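Local coordinates for protein KLLA0E08119p (Kluyveromyces lactis, PDB 3VA7) that probably carries out the ATP- and biotin-dependent carboxylation of urea to urea-1-carboxylate, here as the urea carboxylase part of a longer enzyme, at residues R947-S952 and I1197-K1202. Sequence-based numbering, arbitrary orientation.
With BTI (5-(hexahydro-2-oxo-1H-thieno[3,4-D]imidazol-6-yl)pentanal), chain B.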
loop_
_atom_site.group_PDB
_atom_site.type_symbol
_atom_site.label_atom_id
_atom_site.label_comp_id
_atom_site.label_asym_id
_atom_site.label_seq_id
_atom_site.Cartn_x
_atom_site.Cartn_y
_atom_site.Cartn_z
ATOM N N ARG A 947 -19.879 -19.820 1.260
ATOM C CA ARG A 947 -20.596 -21.106 1.363
ATOM C C ARG A 947 -19.747 -22.225 1.939
ATOM O O ARG A 947 -20.256 -23.057 2.661
ATOM C CB ARG A 947 -21.223 -21.537 0.028
ATOM C CG ARG A 947 -22.407 -20.696 -0.355
ATOM C CD ARG A 947 -23.061 -21.169 -1.680
ATOM N NE ARG A 947 -22.124 -21.209 -2.811
ATOM C CZ ARG A 947 -21.512 -22.330 -3.207
ATOM N NH1 ARG A 947 -21.754 -23.493 -2.562
ATOM N NH2 ARG A 947 -20.662 -22.288 -4.235
ATOM N N GLU A 948 -18.465 -22.234 1.618
ATOM C CA GLU A 948 -17.670 -23.349 2.031
ATOM C C GLU A 948 -16.914 -23.089 3.330
ATOM O O GLU A 948 -16.411 -24.036 3.954
ATOM C CB GLU A 948 -16.893 -24.058 0.864
ATOM C CG GLU A 948 -16.113 -23.167 -0.030
ATOM C CD GLU A 948 -15.603 -23.777 -1.331
ATOM O OE1 GLU A 948 -14.396 -23.549 -1.567
ATOM O OE2 GLU A 948 -16.363 -24.369 -2.147
ATOM N N THR A 949 -16.900 -21.834 3.818
ATOM C CA THR A 949 -16.099 -21.576 5.018
ATOM C C THR A 949 -16.908 -21.201 6.224
ATOM O O THR A 949 -16.382 -21.263 7.331
ATOM C CB THR A 949 -15.061 -20.496 4.825
ATOM O OG1 THR A 949 -15.750 -19.262 4.603
ATOM C CG2 THR A 949 -14.141 -20.827 3.669
ATOM N N ILE A 950 -18.158 -20.785 6.029
ATOM C CA ILE A 950 -18.884 -20.105 7.127
ATOM C C ILE A 950 -20.323 -20.536 7.280
ATOM O O ILE A 950 -20.705 -20.990 8.351
ATOM C CB ILE A 950 -18.835 -18.541 6.993
ATOM C CG1 ILE A 950 -17.423 -18.034 7.252
ATOM C CG2 ILE A 950 -19.892 -17.847 7.899
ATOM C CD1 ILE A 950 -17.279 -16.455 7.188
ATOM N N ARG A 951 -21.105 -20.348 6.211
ATOM C CA ARG A 951 -22.494 -20.717 6.169
ATOM C C ARG A 951 -22.850 -21.216 4.770
ATOM O O ARG A 951 -22.831 -20.426 3.808
ATOM C CB ARG A 951 -23.373 -19.518 6.473
ATOM C CG ARG A 951 -24.823 -19.923 6.660
ATOM C CD ARG A 951 -25.555 -18.917 7.508
ATOM N NE ARG A 951 -26.966 -19.272 7.630
ATOM C CZ ARG A 951 -27.818 -18.757 8.511
ATOM N NH1 ARG A 951 -27.408 -17.860 9.399
ATOM N NH2 ARG A 951 -29.083 -19.152 8.524
ATOM N N SER A 952 -23.212 -22.491 4.645
ATOM C CA SER A 952 -23.431 -23.064 3.312
ATOM C C SER A 952 -24.873 -22.960 2.788
ATOM O O SER A 952 -25.124 -23.125 1.572
ATOM C CB SER A 952 -22.958 -24.518 3.281
ATOM O OG SER A 952 -23.917 -25.347 3.925
ATOM N N ILE A 1197 -5.988 -26.830 3.623
ATOM C CA ILE A 1197 -6.308 -25.437 3.879
ATOM C C ILE A 1197 -7.313 -25.249 5.039
ATOM O O ILE A 1197 -8.348 -25.921 5.141
ATOM C CB ILE A 1197 -6.809 -24.746 2.609
ATOM C CG1 ILE A 1197 -5.745 -24.740 1.495
ATOM C CG2 ILE A 1197 -7.154 -23.332 2.872
ATOM C CD1 ILE A 1197 -6.343 -24.287 0.125
ATOM N N ILE A 1198 -6.996 -24.290 5.896
ATOM C CA ILE A 1198 -7.797 -23.962 7.083
ATOM C C ILE A 1198 -8.250 -22.550 6.838
ATOM O O ILE A 1198 -7.601 -21.805 6.096
ATOM C CB ILE A 1198 -6.813 -24.162 8.351
ATOM C CG1 ILE A 1198 -6.759 -25.641 8.743
ATOM C CG2 ILE A 1198 -7.008 -23.255 9.567
ATOM C CD1 ILE A 1198 -8.088 -26.338 8.608
ATOM N N GLU A 1199 -9.376 -22.149 7.388
ATOM C CA GLU A 1199 -9.512 -20.690 7.619
ATOM C C GLU A 1199 -9.182 -20.408 9.065
ATOM O O GLU A 1199 -9.853 -20.925 9.967
ATOM C CB GLU A 1199 -10.895 -20.100 7.258
ATOM C CG GLU A 1199 -10.914 -18.550 7.336
ATOM C CD GLU A 1199 -12.276 -17.940 7.058
ATOM O OE1 GLU A 1199 -13.323 -18.515 7.464
ATOM O OE2 GLU A 1199 -12.310 -16.853 6.443
ATOM N N ALA A 1200 -8.146 -19.608 9.268
ATOM C CA ALA A 1200 -7.767 -19.115 10.592
ATOM C C ALA A 1200 -7.629 -17.598 10.528
ATOM O O ALA A 1200 -6.918 -17.067 9.653
ATOM C CB ALA A 1200 -6.472 -19.705 11.006
ATOM N N MET A 1201 -8.288 -16.876 11.441
ATOM C CA MET A 1201 -8.078 -15.429 11.535
ATOM C C MET A 1201 -8.353 -14.760 10.209
ATOM O O MET A 1201 -7.566 -13.925 9.773
ATOM C CB MET A 1201 -6.662 -15.124 11.974
ATOM C CG MET A 1201 -6.328 -15.711 13.309
ATOM S SD MET A 1201 -4.595 -15.393 13.681
ATOM C CE MET A 1201 -3.845 -16.905 13.085
ATOM N N LYS A 1202 -9.479 -15.146 9.581
ATOM C CA LYS A 1202 -9.958 -14.597 8.318
ATOM C C LYS A 1202 -8.987 -14.767 7.152
ATOM O O LYS A 1202 -9.071 -14.055 6.150
ATOM C CB LYS A 1202 -10.297 -13.125 8.505
ATOM C CG LYS A 1202 -11.050 -12.877 9.791
ATOM C CD LYS A 1202 -11.863 -11.607 9.815
ATOM C CE LYS A 1202 -12.043 -11.247 11.272
ATOM N NZ LYS A 1202 -12.751 -9.984 11.608
HETATM C C11 BTI B . -13.978 -9.635 11.212
HETATM O O11 BTI B . -14.651 -10.381 10.434
HETATM C C10 BTI B . -14.365 -8.177 11.604
HETATM C C9 BTI B . -15.615 -7.732 10.848
HETATM C C8 BTI B . -16.286 -6.463 11.355
HETATM C C7 BTI B . -17.764 -6.294 10.946
HETATM C C2 BTI B . -18.052 -6.493 9.473
HETATM S S1 BTI B . -17.164 -5.367 8.438
HETATM C C6 BTI B . -18.308 -5.486 7.109
HETATM C C5 BTI B . -19.654 -5.875 7.680
HETATM N N3 BTI B . -20.335 -4.608 7.745
HETATM C C3 BTI B . -20.491 -4.220 8.983
HETATM O O3 BTI B . -21.130 -3.120 9.324
HETATM N N2 BTI B . -19.979 -5.077 9.842
HETATM C C4 BTI B . -19.522 -6.279 9.154
HETATM O O HOH W 1 -14.086 -17.174 4.457
HETATM O O HOH W 2 -14.106 -20.837 8.393
#
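Where the biotin-carrying domain docks on the carboxyltransferase domain, Glu1199 at the end of strand 1194-1200 reaches Thr949 and Ile950 at the C-terminal end of helix 937-949. With chi1 at -172° the CG of Glu1199 points directly away from the backbone N, and the extended chain beyond it carries the carboxylate across to the helix end. There the side chain crosses that of Thr949 at about a right angle, and Glu1199 OE1 lies 3.7 Å from Thr949 CB. The same oxygen is 4.1 Å from Ile950 CG1, a looser approach at the first residue to depart from helical geometry.

Direct contact is slight, and water links the two polar groups. One water donates to both Thr949 OG1 and Glu1199 OE2, at 2.7 Å from each. Thr949 OG1 accepts from this water and gives its own proton to Arg945 O, four residues back. A second water lies between Thr949 O and Glu1199 OE1. The carboxylate is further gripped by a salt bridge from OE2 to Arg945, one turn before Thr949 in the helix, and by hydrogen bonds from Thr1018 to OE2 and from Asn696 to OE1.

Three residues beyond Glu1199, Lys1202 carries the cofactor: its NZ is joined to BTI C11 by a 1.3 Å covalent bond, and its backbone N is held by Asn696 OD1. These contacts tie the strand end before the biotinyl lysine of the Glu-Ala-Met-Lys sequence to the carboxyltransferase domain, in the hairpin turn typical of biotinyl domains, with the biotin in a pocket of the carboxyltransferase domain, where Asn737 and Gly755 bond it.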